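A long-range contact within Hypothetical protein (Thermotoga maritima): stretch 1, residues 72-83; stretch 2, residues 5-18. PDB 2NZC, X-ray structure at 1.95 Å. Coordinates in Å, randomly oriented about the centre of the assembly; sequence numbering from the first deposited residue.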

# COMPACT_ATOMS: atom_id res chain seq x y z
N ILE D 72 -23.47 4.82 3.55
CA ILE D 72 -23.48 3.70 2.60
C ILE D 72 -23.66 2.36 3.30
O ILE D 72 -22.86 2.00 4.16
CB ILE D 72 -22.22 3.65 1.72
CG1 ILE D 72 -22.07 4.94 0.90
CG2 ILE D 72 -22.27 2.44 0.78
CD1 ILE D 72 -20.74 5.08 0.19
N SER D 73 -24.70 1.63 2.91
CA SER D 73 -25.01 0.30 3.44
C SER D 73 -23.87 -0.69 3.27
O SER D 73 -23.32 -0.85 2.18
CB SER D 73 -26.29 -0.26 2.80
OG SER D 73 -26.66 -1.51 3.37
N GLY D 74 -23.50 -1.34 4.37
CA GLY D 74 -22.41 -2.33 4.37
C GLY D 74 -21.02 -1.73 4.43
O GLY D 74 -20.05 -2.37 4.01
N VAL D 75 -20.91 -0.51 4.95
CA VAL D 75 -19.62 0.16 5.05
C VAL D 75 -19.40 0.63 6.47
O VAL D 75 -20.26 1.31 7.04
CB VAL D 75 -19.51 1.38 4.07
CG1 VAL D 75 -18.26 2.20 4.35
CG2 VAL D 75 -19.52 0.92 2.62
N ARG D 76 -18.27 0.26 7.05
CA ARG D 76 -17.86 0.84 8.33
C ARG D 76 -16.63 1.66 8.14
O ARG D 76 -15.68 1.21 7.48
CB ARG D 76 -17.56 -0.22 9.38
CG ARG D 76 -18.69 -1.16 9.71
CD ARG D 76 -18.40 -1.88 11.02
NE ARG D 76 -16.97 -2.19 11.18
CZ ARG D 76 -16.40 -3.35 10.85
NH1 ARG D 76 -15.10 -3.51 11.03
NH2 ARG D 76 -17.13 -4.34 10.34
N VAL D 77 -16.60 2.84 8.73
CA VAL D 77 -15.44 3.70 8.57
C VAL D 77 -14.94 4.25 9.90
O VAL D 77 -15.72 4.53 10.81
CB VAL D 77 -15.69 4.80 7.51
CG1 VAL D 77 -16.88 5.63 7.88
CG2 VAL D 77 -14.41 5.66 7.29
N LYS D 78 -13.63 4.37 10.01
CA LYS D 78 -13.02 4.94 11.19
C LYS D 78 -12.09 6.03 10.71
O LYS D 78 -11.21 5.79 9.87
CB LYS D 78 -12.25 3.87 11.95
CG LYS D 78 -11.66 4.31 13.29
CD LYS D 78 -12.72 4.28 14.41
CE LYS D 78 -12.13 3.78 15.73
NZ LYS D 78 -12.19 4.77 16.84
N THR D 79 -12.30 7.24 11.23
CA THR D 79 -11.51 8.38 10.81
C THR D 79 -10.69 8.90 11.97
O THR D 79 -11.24 9.13 13.05
CB THR D 79 -12.42 9.51 10.26
OG1 THR D 79 -13.12 9.05 9.10
CG2 THR D 79 -11.58 10.74 9.91
N VAL D 80 -9.38 9.07 11.76
CA VAL D 80 -8.52 9.66 12.80
C VAL D 80 -7.47 10.68 12.31
O VAL D 80 -6.80 10.42 11.31
CB VAL D 80 -7.76 8.59 13.62
CG1 VAL D 80 -8.75 7.67 14.34
CG2 VAL D 80 -6.83 7.80 12.77
N PRO D 81 -7.30 11.80 13.04
CA PRO D 81 -6.26 12.75 12.65
C PRO D 81 -4.89 12.21 12.99
O PRO D 81 -4.74 11.47 13.97
CB PRO D 81 -6.53 13.99 13.52
CG PRO D 81 -7.68 13.66 14.40
CD PRO D 81 -7.98 12.20 14.29
N LEU D 82 -3.90 12.55 12.17
CA LEU D 82 -2.51 12.28 12.46
C LEU D 82 -2.12 13.00 13.75
O LEU D 82 -1.36 12.45 14.56
CB LEU D 82 -1.63 12.75 11.29
CG LEU D 82 -0.15 12.37 11.32
CD1 LEU D 82 0.01 10.88 11.07
CD2 LEU D 82 0.67 13.19 10.33
N LYS D 83 -2.66 14.21 13.92
CA LYS D 83 -2.54 15.07 15.12
C LYS D 83 -1.28 15.95 15.16
O LYS D 83 -0.36 15.77 14.36
CB LYS D 83 -2.67 14.28 16.43
CG LYS D 83 -4.10 14.05 16.88
CD LYS D 83 -4.14 13.78 18.39
CE LYS D 83 -4.57 15.02 19.20
NZ LYS D 83 -3.61 16.16 19.15
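Stretch 2 5-18: KRFYILTIVVEDRE

How does stretch 2 run along stretch 1? Residues 6-15 form an extended strand antiparallel to strand 75-81, with 157° between their N-to-C directions and axes approaching to 4.5 Å. Val75 lies across from Val14 (CA to CA 4.7 Å), Val77 from Ile12 (4.4 Å) and Pro81 from Tyr8 (4.2 Å).

What holds the backbones together? Arg76, Lys78 and Val80 each exchange two hydrogen bonds with Val13, Thr11 and Ile9, respectively; Val13 N to Arg76 O is 2.8 Å, Lys78 N to Thr11 O 2.8 Å and Ile9 N to Val80 O 2.7 Å. Single bonds extend the ladder: Leu82 N to Phe7 O, 2.8 Å, and Glu15 N to Gly74 O, 3.0 Å. Between these pairs, CA-H...O contacts such as Val77 CA to Thr11 O, 3.3 Å, fill the gaps.

Which side chains pack together? On the face bearing Val75 and Val77, Val75 CG1 meets Ile12 CG2 at 3.7 Å, and Val77 CG2 meets Leu10 CD2 at 4.0 Å. On the other face, Val80 CG2 rests 3.8 Å from Ile9 CB, while Val13 CB covers one face of the Arg76 guanidinium.

What happens near Gly74? Arg17 NH2 salt-bridges Glu15 OE1 at 2.7 Å. A CB on Gly74 would clash with Arg17 NH1, and its positive phi also favours glycine.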

# COMPACT_ATOMS: atom_id res chain seq x y z
N LYS D 5 -4.47 22.71 6.13
CA LYS D 5 -4.88 21.32 5.96
C LYS D 5 -4.11 20.45 6.95
O LYS D 5 -2.97 20.76 7.28
CB LYS D 5 -4.64 20.88 4.53
CG LYS D 5 -5.57 21.56 3.53
CD LYS D 5 -5.25 21.14 2.10
CE LYS D 5 -6.02 22.00 1.10
NZ LYS D 5 -7.48 21.98 1.40
N ARG D 6 -4.77 19.40 7.44
CA ARG D 6 -4.20 18.44 8.37
C ARG D 6 -4.25 17.03 7.78
O ARG D 6 -5.05 16.76 6.90
CB ARG D 6 -5.02 18.46 9.66
CG ARG D 6 -4.55 19.53 10.65
CD ARG D 6 -5.65 20.09 11.59
NE ARG D 6 -6.68 19.12 12.02
CZ ARG D 6 -6.50 18.09 12.85
NH1 ARG D 6 -5.31 17.79 13.35
NH2 ARG D 6 -7.54 17.31 13.16
N PHE D 7 -3.40 16.14 8.27
CA PHE D 7 -3.44 14.76 7.86
C PHE D 7 -4.46 13.95 8.66
O PHE D 7 -4.58 14.09 9.89
CB PHE D 7 -2.05 14.11 8.01
CG PHE D 7 -1.05 14.60 7.03
CD1 PHE D 7 -0.32 15.76 7.28
CD2 PHE D 7 -0.78 13.88 5.87
CE1 PHE D 7 0.63 16.23 6.37
CE2 PHE D 7 0.18 14.34 4.95
CZ PHE D 7 0.87 15.53 5.20
N TYR D 8 -5.14 13.08 7.94
CA TYR D 8 -6.10 12.16 8.53
C TYR D 8 -5.85 10.81 7.96
O TYR D 8 -5.45 10.66 6.77
CB TYR D 8 -7.54 12.58 8.22
CG TYR D 8 -7.91 13.94 8.80
CD1 TYR D 8 -8.48 14.05 10.07
CD2 TYR D 8 -7.69 15.10 8.07
CE1 TYR D 8 -8.80 15.32 10.60
CE2 TYR D 8 -8.01 16.35 8.57
CZ TYR D 8 -8.57 16.45 9.84
OH TYR D 8 -8.87 17.69 10.31
N ILE D 9 -6.11 9.80 8.79
CA ILE D 9 -6.13 8.41 8.37
C ILE D 9 -7.59 7.89 8.35
O ILE D 9 -8.35 8.10 9.32
CB ILE D 9 -5.28 7.58 9.34
CG1 ILE D 9 -3.81 7.99 9.23
CG2 ILE D 9 -5.45 6.10 9.07
CD1 ILE D 9 -3.13 8.05 10.57
N LEU D 10 -7.96 7.21 7.27
CA LEU D 10 -9.28 6.58 7.19
C LEU D 10 -9.14 5.10 6.91
O LEU D 10 -8.41 4.70 6.00
CB LEU D 10 -10.09 7.21 6.07
CG LEU D 10 -11.02 8.31 6.54
CD1 LEU D 10 -10.20 9.56 6.55
CD2 LEU D 10 -12.18 8.45 5.56
N THR D 11 -9.82 4.30 7.72
CA THR D 11 -9.96 2.89 7.42
C THR D 11 -11.42 2.60 7.14
O THR D 11 -12.32 2.92 7.96
CB THR D 11 -9.51 2.04 8.57
OG1 THR D 11 -10.33 2.38 9.70
CG2 THR D 11 -8.08 2.38 8.92
N ILE D 12 -11.65 1.99 5.98
CA ILE D 12 -12.98 1.64 5.52
C ILE D 12 -13.02 0.13 5.39
O ILE D 12 -12.15 -0.48 4.77
CB ILE D 12 -13.23 2.25 4.12
CG1 ILE D 12 -13.02 3.78 4.15
CG2 ILE D 12 -14.61 1.89 3.60
CD1 ILE D 12 -12.86 4.37 2.80
N VAL D 13 -14.05 -0.49 5.97
CA VAL D 13 -14.31 -1.91 5.75
C VAL D 13 -15.63 -2.04 4.98
O VAL D 13 -16.70 -1.63 5.46
CB VAL D 13 -14.35 -2.69 7.09
CG1 VAL D 13 -14.73 -4.13 6.87
CG2 VAL D 13 -12.97 -2.59 7.80
N VAL D 14 -15.54 -2.61 3.78
CA VAL D 14 -16.69 -2.74 2.88
C VAL D 14 -17.11 -4.19 2.67
O VAL D 14 -16.25 -5.05 2.48
CB VAL D 14 -16.38 -2.17 1.47
CG1 VAL D 14 -17.68 -1.91 0.69
CG2 VAL D 14 -15.57 -0.92 1.55
N GLU D 15 -18.41 -4.47 2.69
CA GLU D 15 -18.92 -5.78 2.22
C GLU D 15 -18.82 -5.79 0.69
O GLU D 15 -19.33 -4.89 0.02
CB GLU D 15 -20.34 -6.02 2.72
CG GLU D 15 -20.49 -5.66 4.20
CD GLU D 15 -21.77 -6.12 4.84
OE1 GLU D 15 -22.83 -6.21 4.17
OE2 GLU D 15 -21.71 -6.39 6.06
N ASP D 16 -18.12 -6.79 0.14
CA ASP D 16 -17.58 -6.72 -1.23
C ASP D 16 -18.59 -7.06 -2.31
O ASP D 16 -18.24 -7.68 -3.33
CB ASP D 16 -16.32 -7.60 -1.38
CG ASP D 16 -15.21 -6.95 -2.25
OD1 ASP D 16 -15.25 -5.70 -2.47
OD2 ASP D 16 -14.27 -7.68 -2.69
N ARG D 17 -19.84 -6.67 -2.08
CA ARG D 17 -20.88 -6.77 -3.10
C ARG D 17 -20.82 -5.58 -4.07
O ARG D 17 -20.07 -4.62 -3.84
CB ARG D 17 -22.27 -6.92 -2.46
CG ARG D 17 -22.75 -5.72 -1.68
CD ARG D 17 -24.08 -6.04 -1.06
NE ARG D 17 -24.60 -4.91 -0.31
CZ ARG D 17 -24.42 -4.72 0.99
NH1 ARG D 17 -24.95 -3.66 1.59
NH2 ARG D 17 -23.71 -5.60 1.70
N GLU D 18 -21.58 -5.67 -5.16
CA GLU D 18 -21.49 -4.71 -6.26
C GLU D 18 -21.80 -3.26 -5.85
O GLU D 18 -20.95 -2.38 -6.00
CB GLU D 18 -22.34 -5.15 -7.46
CG GLU D 18 -23.84 -4.87 -7.33
CD GLU D 18 -24.52 -4.64 -8.69
OE1 GLU D 18 -24.01 -5.19 -9.70
OE2 GLU D 18 -25.56 -3.93 -8.76
O HOH W 1 -3.62 15.69 12.10
O HOH W 2 -12.83 0.78 9.38